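Local coordinates for glycoside hydrolase, family 11\:clostridium cellulosome enzyme, dockerin type i\:polysaccharide (Clostridium thermocellum, PDB 2C71), which removes acetyl groups from acetylated xylan as a metal-ion-dependent family 4 acetyl xylan esterase of the clostridial cellulosome, probably contributing to plant cell-wall breakdown, at residues A[7-12]-A[32-37]; A[28-33]-A[171-176]; A[61-66]-A[84-89]. All coordinates share one frame; numbering follows the deposited sequence. Where two conformers were deposited one is given.

From the N terminus, interaction 1 comes first: strand 6-12 leads through helix 17-30 to strand 35-38, and pairing of 7-12 with 32-37 closes this short beta-alpha-beta loop. Interaction 2 opens where that loop ends, sharing Val32 and Lys33, and closes much later, when helix 164-177 packs against the end of helix 17-30. Within this long span lies interaction 3, a local closure in which the segment running out of strand 60-63 meets helix 76-94. Interactions 1 and 3 touch through neighbouring strands of one parallel sheet, Phe36 O lying 2.8 Å from Gly62 N. Interactions 2 and 3 sit on opposite sides of the chain's centre, about 10 Å apart at their nearest atoms.

Interaction 1: residues A[7-12]-A[32-37]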
loop_
_atom_site.group_PDB
_atom_site.type_symbol
_atom_site.label_atom_id
_atom_site.label_comp_id
_atom_site.label_asym_id
_atom_site.label_seq_id
_atom_site.Cartn_x
_atom_site.Cartn_y
_atom_site.Cartn_z
ATOM N N VAL A 7 -0.873 -9.125 -10.081
ATOM C CA VAL A 7 -0.059 -8.500 -9.009
ATOM C C VAL A 7 -0.818 -7.329 -8.457
ATOM O O VAL A 7 -1.675 -6.734 -9.117
ATOM C CB VAL A 7 1.336 -8.027 -9.493
ATOM C CG1 VAL A 7 2.327 -9.239 -9.645
ATOM C CG2 VAL A 7 1.187 -7.197 -10.811
ATOM N N ALA A 8 -0.421 -6.953 -7.246
ATOM C CA ALA A 8 -0.971 -5.789 -6.569
ATOM C C ALA A 8 0.143 -4.777 -6.288
ATOM O O ALA A 8 0.996 -5.014 -5.451
ATOM C CB ALA A 8 -1.645 -6.198 -5.305
ATOM N N LEU A 9 0.038 -3.649 -6.930
ATOM C CA LEU A 9 0.960 -2.588 -6.746
ATOM C C LEU A 9 0.457 -1.762 -5.533
ATOM O O LEU A 9 -0.708 -1.318 -5.545
ATOM C CB LEU A 9 0.960 -1.843 -8.082
ATOM C CG LEU A 9 1.900 -0.663 -8.193
ATOM C CD1 LEU A 9 3.352 -1.080 -8.100
ATOM C CD2 LEU A 9 1.594 0.088 -9.505
ATOM N N THR A 10 1.287 -1.573 -4.488
ATOM C CA THR A 10 0.869 -0.910 -3.269
ATOM C C THR A 10 1.906 0.149 -2.868
ATOM O O THR A 10 3.095 0.017 -3.191
ATOM C CB THR A 10 0.626 -1.897 -2.111
ATOM O OG1 THR A 10 1.854 -2.355 -1.581
ATOM C CG2 THR A 10 -0.262 -3.082 -2.521
ATOM N N PHE A 11 1.420 1.211 -2.213
ATOM C CA PHE A 11 2.241 2.386 -1.931
ATOM C C PHE A 11 2.039 2.826 -0.497
ATOM O O PHE A 11 0.924 3.118 -0.087
ATOM C CB PHE A 11 1.843 3.539 -2.842
ATOM C CG PHE A 11 2.087 3.263 -4.294
ATOM C CD1 PHE A 11 3.357 3.459 -4.838
ATOM C CD2 PHE A 11 1.072 2.798 -5.133
ATOM C CE1 PHE A 11 3.615 3.152 -6.175
ATOM C CE2 PHE A 11 1.336 2.503 -6.456
ATOM C CZ PHE A 11 2.595 2.673 -6.950
ATOM N N ASP A 12 3.130 2.903 0.260
ATOM C CA ASP A 12 3.073 3.341 1.653
ATOM C C ASP A 12 3.343 4.839 1.804
ATOM O O ASP A 12 3.966 5.457 0.939
ATOM C CB ASP A 12 4.062 2.544 2.506
ATOM C CG ASP A 12 3.577 1.138 2.800
ATOM O OD1 ASP A 12 2.404 0.835 2.493
ATOM O OD2 ASP A 12 4.369 0.336 3.339
ATOM N N VAL A 32 -4.068 2.026 -14.552
ATOM C CA VAL A 32 -3.765 0.958 -13.606
ATOM C C VAL A 32 -4.323 1.271 -12.222
ATOM O O VAL A 32 -4.216 2.399 -11.739
ATOM C CB VAL A 32 -2.249 0.713 -13.497
ATOM C CG1 VAL A 32 -1.922 -0.022 -12.206
ATOM C CG2 VAL A 32 -1.749 -0.065 -14.703
ATOM N N LYS A 33 -4.917 0.265 -11.588
ATOM C CA LYS A 33 -5.407 0.401 -10.200
ATOM C C LYS A 33 -4.368 -0.063 -9.227
ATOM O O LYS A 33 -3.660 -1.020 -9.499
ATOM C CB LYS A 33 -6.703 -0.427 -10.014
ATOM C CG LYS A 33 -7.869 0.101 -10.928
ATOM C CD LYS A 33 -9.140 -0.670 -10.763
ATOM C CE LYS A 33 -10.230 -0.171 -11.800
ATOM N NZ LYS A 33 -9.804 -0.178 -13.275
ATOM N N ALA A 34 -4.341 0.556 -8.057
ATOM C CA ALA A 34 -3.350 0.253 -7.008
ATOM C C ALA A 34 -4.004 0.437 -5.649
ATOM O O ALA A 34 -5.173 0.795 -5.530
ATOM C CB ALA A 34 -2.112 1.101 -7.175
ATOM N N THR A 35 -3.209 0.202 -4.606
ATOM C CA THR A 35 -3.638 0.343 -3.221
ATOM C C THR A 35 -2.661 1.257 -2.484
ATOM O O THR A 35 -1.448 1.072 -2.613
ATOM C CB THR A 35 -3.732 -1.007 -2.506
ATOM O OG1 THR A 35 -4.541 -1.906 -3.293
ATOM C CG2 THR A 35 -4.329 -0.900 -1.122
ATOM N N PHE A 36 -3.180 2.210 -1.741
ATOM C CA PHE A 36 -2.387 3.173 -0.947
ATOM C C PHE A 36 -2.591 2.877 0.527
ATOM O O PHE A 36 -3.726 2.917 1.005
ATOM C CB PHE A 36 -2.800 4.607 -1.278
ATOM C CG PHE A 36 -2.462 5.003 -2.679
ATOM C CD1 PHE A 36 -3.295 4.688 -3.755
ATOM C CD2 PHE A 36 -1.251 5.647 -2.953
ATOM C CE1 PHE A 36 -2.902 5.000 -5.036
ATOM C CE2 PHE A 36 -0.888 5.963 -4.249
ATOM C CZ PHE A 36 -1.741 5.633 -5.282
ATOM N N MET A 37 -1.511 2.593 1.227
ATOM C CA MET A 37 -1.517 2.326 2.680
ATOM C C MET A 37 -1.120 3.642 3.339
ATOM O O MET A 37 0.049 4.055 3.284
ATOM C CB MET A 37 -0.567 1.174 3.043
ATOM C CG MET A 37 -0.780 -0.076 2.229
ATOM S SD MET A 37 -2.425 -0.815 2.225
ATOM C CE MET A 37 -2.394 -1.582 3.857
HETATM O O HOH W 1 -2.969 -3.009 -5.264
HETATM O O HOH W 2 -2.033 -3.040 -8.747
#
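Phe11 lays its ring beside that of Phe36, the two pointing the same way from adjacent strands with planes 24° apart and a large lateral offset, so little of one ring lies over the other. The centroids are 5.3 Å apart, and Phe11 CD2 sits over a face of the Phe36 ring. At the edge of the Phe11 ring, in its plane, Ala34 CB approaches CE2 to 3.8 Å. Leu9 joins this apolar face, which helices 17-30 and 164-177 cover through Val23, Leu24, Leu27 and Leu168. The strands are parallel neighbours, joined through helix 17-30 as the first beta-alpha-beta unit of the NodB-type deacetylase fold. Their backbones are stitched by Thr35 N to Leu9 O (3.1 Å), Phe11 N to Thr35 O (2.9 Å) and Met37 N to Phe11 O (2.8 Å). Where the pairing starts, water links the two segments: one molecule accepts from Leu9 N and donates to Lys33 O, while another joins Leu9 O to Thr35 OG1, which also bonds to Leu185 N. On the other face Thr10 CG2 lies alongside Thr35 CB at 4.0 Å, and Thr10 OG1 bonds to Ile152 O of strand 151-155, which flanks strand 6-12. Asp12, its CG anti to the carbonyl carbon (chi1 -76°), brings OD1 within 3.0 Å of Met37 CB; the same oxygen forms a salt bridge with Arg102, close to the magnesium site.

Interaction 2: residues A[28-33]-A[171-176]; sequences DKYNVK and IIPTLK
With CG anti to the carbonyl carbon (chi1 -63°), the Tyr30 ring leans onto Ile172 and Pro173, while Lys176, extended beyond CG, reaches across to the backbone of Tyr30. Ile172 CG2 meets Tyr30 CB at 3.7 Å, and Ile172 CB and Pro173 CD lie over one face of the ring, both offset toward its rim. Pro173 crosses the tyrosine at about a right angle, its CG 3.8 Å from CE1. The aliphatic part of Lys29 lies over the opposite face, CG above the ring centre, and the phenol OH bonds to Asp169. Here helix 17-30 finishes in a Schellman motif, with Asn31 at positive phi, before the chain turns into strand 35-38. Lys176 NZ donates to Tyr30 O at 3.1 Å, in the carbonyl plane, so a helix-end carbonyl gains a partner from helix 164-177; the lysine's positive charge would probably also suit the negative end of the helix dipole. A water accepts from the same NZ and donates to Asn31 O. Farther in, Val32 CG2 reaches Ile172 CG2 tip to tip at 3.7 Å, with Phe182 and Leu27 packed around the pair.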
loop_
_atom_site.group_PDB
_atom_site.type_symbol
_atom_site.label_atom_id
_atom_site.label_comp_id
_atom_site.label_asym_id
_atom_site.label_seq_id
_atom_site.Cartn_x
_atom_site.Cartn_y
_atom_site.Cartn_z
ATOM N N ASP A 28 -2.859 6.883 -13.852
ATOM C CA ASP A 28 -3.832 7.347 -14.849
ATOM C C ASP A 28 -3.293 7.093 -16.255
ATOM O O ASP A 28 -4.052 6.675 -17.150
ATOM C CB ASP A 28 -4.128 8.859 -14.690
ATOM C CG ASP A 28 -4.997 9.242 -13.498
ATOM O OD1 ASP A 28 -5.715 8.376 -12.961
ATOM O OD2 ASP A 28 -4.963 10.466 -13.155
ATOM N N LYS A 29 -2.025 7.413 -16.502
ATOM C CA LYS A 29 -1.431 7.240 -17.823
ATOM C C LYS A 29 -1.578 5.828 -18.326
ATOM O O LYS A 29 -1.858 5.593 -19.505
ATOM C CB LYS A 29 0.048 7.647 -17.777
ATOM C CG LYS A 29 0.854 7.527 -19.037
ATOM C CD LYS A 29 2.414 7.822 -18.631
ATOM C CE LYS A 29 3.352 7.797 -19.756
ATOM N NZ LYS A 29 4.699 8.197 -19.286
ATOM N N TYR A 30 -1.385 4.862 -17.434
ATOM C CA TYR A 30 -1.433 3.430 -17.783
ATOM C C TYR A 30 -2.765 2.755 -17.479
ATOM O O TYR A 30 -2.933 1.571 -17.729
ATOM C CB TYR A 30 -0.287 2.679 -17.073
ATOM C CG TYR A 30 1.042 3.147 -17.514
ATOM C CD1 TYR A 30 1.444 2.880 -18.796
ATOM C CD2 TYR A 30 1.927 3.842 -16.672
ATOM C CE1 TYR A 30 2.669 3.349 -19.260
ATOM C CE2 TYR A 30 3.153 4.292 -17.127
ATOM C CZ TYR A 30 3.529 4.047 -18.432
ATOM O OH TYR A 30 4.731 4.487 -18.953
ATOM N N ASN A 31 -3.706 3.524 -16.940
ATOM C CA ASN A 31 -5.009 2.991 -16.566
ATOM C C ASN A 31 -4.896 1.839 -15.574
ATOM O O ASN A 31 -5.544 0.804 -15.731
ATOM C CB ASN A 31 -5.781 2.540 -17.809
ATOM C CG ASN A 31 -7.231 2.217 -17.508
ATOM O OD1 ASN A 31 -7.839 1.372 -18.165
ATOM N ND2 ASN A 31 -7.794 2.890 -16.511
ATOM N N VAL A 32 -4.068 2.026 -14.552
ATOM C CA VAL A 32 -3.765 0.958 -13.606
ATOM C C VAL A 32 -4.323 1.271 -12.222
ATOM O O VAL A 32 -4.216 2.399 -11.739
ATOM C CB VAL A 32 -2.249 0.713 -13.497
ATOM C CG1 VAL A 32 -1.922 -0.022 -12.206
ATOM C CG2 VAL A 32 -1.749 -0.065 -14.703
ATOM N N LYS A 33 -4.917 0.265 -11.588
ATOM C CA LYS A 33 -5.407 0.401 -10.200
ATOM C C LYS A 33 -4.368 -0.063 -9.227
ATOM O O LYS A 33 -3.660 -1.020 -9.499
ATOM C CB LYS A 33 -6.703 -0.427 -10.014
ATOM C CG LYS A 33 -7.869 0.101 -10.928
ATOM C CD LYS A 33 -9.140 -0.670 -10.763
ATOM C CE LYS A 33 -10.230 -0.171 -11.800
ATOM N NZ LYS A 33 -9.804 -0.178 -13.275
ATOM N N ILE A 171 8.092 -0.601 -14.856
ATOM C CA ILE A 171 7.357 -1.707 -14.234
ATOM C C ILE A 171 6.064 -2.024 -14.953
ATOM O O ILE A 171 5.779 -3.208 -15.212
ATOM C CB ILE A 171 7.082 -1.384 -12.746
ATOM C CG1 ILE A 171 8.399 -1.315 -11.937
ATOM C CG2 ILE A 171 6.134 -2.393 -12.146
ATOM C CD1 ILE A 171 8.242 -0.628 -10.592
ATOM N N ILE A 172 5.228 -1.011 -15.166
ATOM C CA ILE A 172 3.878 -1.284 -15.677
ATOM C C ILE A 172 3.940 -1.881 -17.103
ATOM O O ILE A 172 3.379 -2.953 -17.344
ATOM C CB ILE A 172 2.946 -0.090 -15.464
ATOM C CG1 ILE A 172 2.674 0.094 -13.974
ATOM C CG2 ILE A 172 1.640 -0.340 -16.268
ATOM C CD1 ILE A 172 2.009 1.415 -13.620
ATOM N N PRO A 173 4.628 -1.224 -18.047
ATOM C CA PRO A 173 4.693 -1.841 -19.401
ATOM C C PRO A 173 5.344 -3.217 -19.406
ATOM O O PRO A 173 4.902 -4.115 -20.125
ATOM C CB PRO A 173 5.452 -0.801 -20.205
ATOM C CG PRO A 173 5.228 0.502 -19.499
ATOM C CD PRO A 173 5.192 0.140 -18.060
ATOM N N THR A 174 6.413 -3.407 -18.614
ATOM C CA THR A 174 7.112 -4.681 -18.636
ATOM C C THR A 174 6.209 -5.784 -18.108
ATOM O O THR A 174 6.081 -6.844 -18.747
ATOM C CB THR A 174 8.402 -4.665 -17.801
ATOM O OG1 THR A 174 9.337 -3.776 -18.395
ATOM C CG2 THR A 174 9.034 -6.057 -17.692
ATOM N N LEU A 175 5.562 -5.571 -16.976
ATOM C CA LEU A 175 4.740 -6.640 -16.444
ATOM C C LEU A 175 3.501 -6.870 -17.335
ATOM O O LEU A 175 3.099 -8.016 -17.534
ATOM C CB LEU A 175 4.368 -6.376 -14.986
ATOM C CG LEU A 175 5.552 -6.363 -14.018
ATOM C CD1 LEU A 175 5.081 -6.229 -12.562
ATOM C CD2 LEU A 175 6.470 -7.620 -14.217
ATOM N N LYS A 176 2.915 -5.814 -17.894
ATOM C CA LYS A 176 1.809 -6.058 -18.838
ATOM C C LYS A 176 2.279 -6.926 -20.005
ATOM O O LYS A 176 1.550 -7.813 -20.466
ATOM C CB LYS A 176 1.215 -4.756 -19.358
ATOM C CG LYS A 176 0.330 -4.061 -18.353
ATOM C CD LYS A 176 -0.356 -2.886 -19.011
ATOM C CE LYS A 176 -1.260 -2.110 -18.090
ATOM N NZ LYS A 176 -2.149 -1.182 -18.882
HETATM O O HOH W 3 -4.571 -1.433 -17.332
#

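Interaction 3: residues A[61-66]-A[84-89]. With MG (magnesium ion), chain B.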
loop_
_atom_site.group_PDB
_atom_site.type_symbol
_atom_site.label_atom_id
_atom_site.label_comp_id
_atom_site.label_asym_id
_atom_site.label_seq_id
_atom_site.Cartn_x
_atom_site.Cartn_y
_atom_site.Cartn_z
ATOM N N ILE A 61 -7.744 2.079 -0.478
ATOM C CA ILE A 61 -6.990 2.681 0.618
ATOM C C ILE A 61 -6.953 1.674 1.776
ATOM O O ILE A 61 -7.998 1.154 2.210
ATOM C CB ILE A 61 -7.649 4.016 1.080
ATOM C CG1 ILE A 61 -7.698 5.012 -0.093
ATOM C CG2 ILE A 61 -6.886 4.569 2.273
ATOM C CD1 ILE A 61 -8.435 6.296 0.258
ATOM N N GLY A 62 -5.746 1.431 2.273
ATOM C CA GLY A 62 -5.532 0.670 3.481
ATOM C C GLY A 62 -4.869 1.505 4.566
ATOM O O GLY A 62 -4.619 2.697 4.420
ATOM N N ASN A 63 -4.622 0.846 5.711
ATOM C CA ASN A 63 -4.201 1.521 6.938
ATOM C C ASN A 63 -2.712 1.251 7.197
ATOM O O ASN A 63 -2.319 0.076 7.279
ATOM C CB ASN A 63 -5.085 0.973 8.071
ATOM C CG ASN A 63 -4.981 1.680 9.377
ATOM O OD1 ASN A 63 -3.884 1.999 9.866
ATOM N ND2 ASN A 63 -6.128 1.910 10.032
ATOM N N HIS A 64 -1.888 2.315 7.314
ATOM C CA HIS A 64 -0.469 2.157 7.669
ATOM C C HIS A 64 -0.218 2.828 9.045
ATOM O O HIS A 64 0.906 3.299 9.315
ATOM C CB HIS A 64 0.393 2.813 6.571
ATOM C CG HIS A 64 1.857 2.445 6.575
ATOM N ND1 HIS A 64 2.334 1.189 6.906
ATOM C CD2 HIS A 64 2.946 3.167 6.187
ATOM C CE1 HIS A 64 3.660 1.177 6.780
ATOM N NE2 HIS A 64 4.053 2.359 6.331
ATOM N N SER A 65 -1.256 2.852 9.893
ATOM C CA SER A 65 -1.180 3.417 11.246
ATOM C C SER A 65 -1.260 4.936 11.280
ATOM O O SER A 65 -1.201 5.586 10.221
ATOM C CB SER A 65 0.055 2.941 12.029
ATOM O OG SER A 65 1.133 3.881 11.981
ATOM N N TRP A 66 -1.380 5.486 12.497
ATOM C CA TRP A 66 -1.475 6.934 12.650
ATOM C C TRP A 66 -0.165 7.649 12.314
ATOM O O TRP A 66 -0.196 8.830 11.921
ATOM C CB TRP A 66 -1.928 7.284 14.078
ATOM C CG TRP A 66 -2.157 8.739 14.286
ATOM C CD1 TRP A 66 -1.354 9.607 14.965
ATOM C CD2 TRP A 66 -3.258 9.502 13.805
ATOM N NE1 TRP A 66 -1.894 10.878 14.928
ATOM C CE2 TRP A 66 -3.061 10.837 14.213
ATOM C CE3 TRP A 66 -4.391 9.186 13.062
ATOM C CZ2 TRP A 66 -3.971 11.858 13.879
ATOM C CZ3 TRP A 66 -5.279 10.197 12.731
ATOM C CH2 TRP A 66 -5.066 11.508 13.145
ATOM N N ALA A 84 -7.726 3.002 14.912
ATOM C CA ALA A 84 -9.075 3.588 14.860
ATOM C C ALA A 84 -9.042 5.015 14.381
ATOM O O ALA A 84 -9.893 5.424 13.573
ATOM C CB ALA A 84 -9.759 3.496 16.228
ATOM N N ASP A 85 -8.082 5.787 14.852
ATOM C CA ASP A 85 -8.022 7.188 14.466
ATOM C C ASP A 85 -7.721 7.308 12.958
ATOM O O ASP A 85 -8.243 8.178 12.280
ATOM C CB ASP A 85 -6.985 7.936 15.296
ATOM C CG ASP A 85 -7.376 8.187 16.724
ATOM O OD1 ASP A 85 -8.517 7.830 17.113
ATOM O OD2 ASP A 85 -6.540 8.744 17.482
ATOM N N THR A 86 -6.891 6.399 12.449
ATOM C CA THR A 86 -6.577 6.353 11.004
ATOM C C THR A 86 -7.817 5.985 10.181
ATOM O O THR A 86 -8.141 6.614 9.184
ATOM C CB THR A 86 -5.380 5.453 10.764
ATOM O OG1 THR A 86 -4.238 5.951 11.499
ATOM C CG2 THR A 86 -5.009 5.390 9.291
ATOM N N ASN A 87 -8.519 4.930 10.630
ATOM C CA ASN A 87 -9.737 4.562 9.932
ATOM C C ASN A 87 -10.733 5.731 9.893
ATOM O O ASN A 87 -11.433 5.932 8.902
ATOM C CB ASN A 87 -10.400 3.363 10.570
ATOM C CG ASN A 87 -9.685 2.051 10.330
ATOM O OD1 ASN A 87 -8.872 1.889 9.424
ATOM N ND2 ASN A 87 -10.007 1.064 11.202
ATOM N N ALA A 88 -10.835 6.466 11.006
ATOM C CA ALA A 88 -11.833 7.523 11.066
ATOM C C ALA A 88 -11.577 8.632 10.065
ATOM O O ALA A 88 -12.507 9.147 9.423
ATOM C CB ALA A 88 -11.937 8.092 12.465
ATOM N N VAL A 89 -10.309 9.047 9.898
ATOM C CA VAL A 89 -10.018 10.105 8.929
ATOM C C VAL A 89 -10.170 9.599 7.519
ATOM O O VAL A 89 -10.628 10.348 6.645
ATOM C CB VAL A 89 -8.674 10.803 9.195
ATOM C CG1 VAL A 89 -8.680 11.633 10.457
ATOM C CG2 VAL A 89 -7.492 9.845 9.162
HETATM MG MG MG B . 6.142 3.074 6.123
HETATM O O HOH W 4 6.578 1.938 4.483
HETATM O O HOH W 5 5.998 3.950 7.964
HETATM O O HOH W 6 8.056 3.882 6.001
HETATM O O HOH W 7 6.918 1.294 7.136
#
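Strand 60-63 ends at Asn63, after which the backbone turns through a positive phi at Ser65 (79°) and brings Trp66 CA within 5.4 Å of Thr86 CA on helix 76-94. Asn63 is held at both ends of its amide. Its CG is anti to the backbone N (chi1 -170°), which carries the group toward the helix. OD1 accepts the N-H of Ser65 at 2.8 Å in the carbonyl plane, an Asx turn that shapes the exit from the strand. ND2 donates to Asn87 OD1, also at 2.8 Å, and the two amides stand nearly perpendicular: the acceptor lies in the plane of the Asn63 amide, whereas the donor sits well above the carbonyl plane of Asn87. The same ND2 also bonds to Ile83 O, so two acceptors from the helix grip one nitrogen. Thr86 CG2 packs against the Asn63 amide, 3.6 Å from OD1, while its hydroxyl oxygen lies at the edge of the Trp66 ring and bonds to Ser82 O. The indole extends across the helix surface, CE3 against Asp85 CB at 3.6 Å and CZ3 to Val89 CG2 at 4.2 Å. Between Asn63 and Ser65, the CB of His64 points away from the helix, and its NE2 binds the magnesium ion at 2.2 Å; Asp13 and four waters complete the shell. Arg102 O accepts from His64 ND1, a second-shell bond that helps fix the imidazole's rotation. Strand 60-63 pairs with strand 35-38 through Gly62 and packs against helices 45-56 and 76-94 through Ile61, which meets Ile51, Met54 and Val55 of the first and Ile90 and Ala94 of the second.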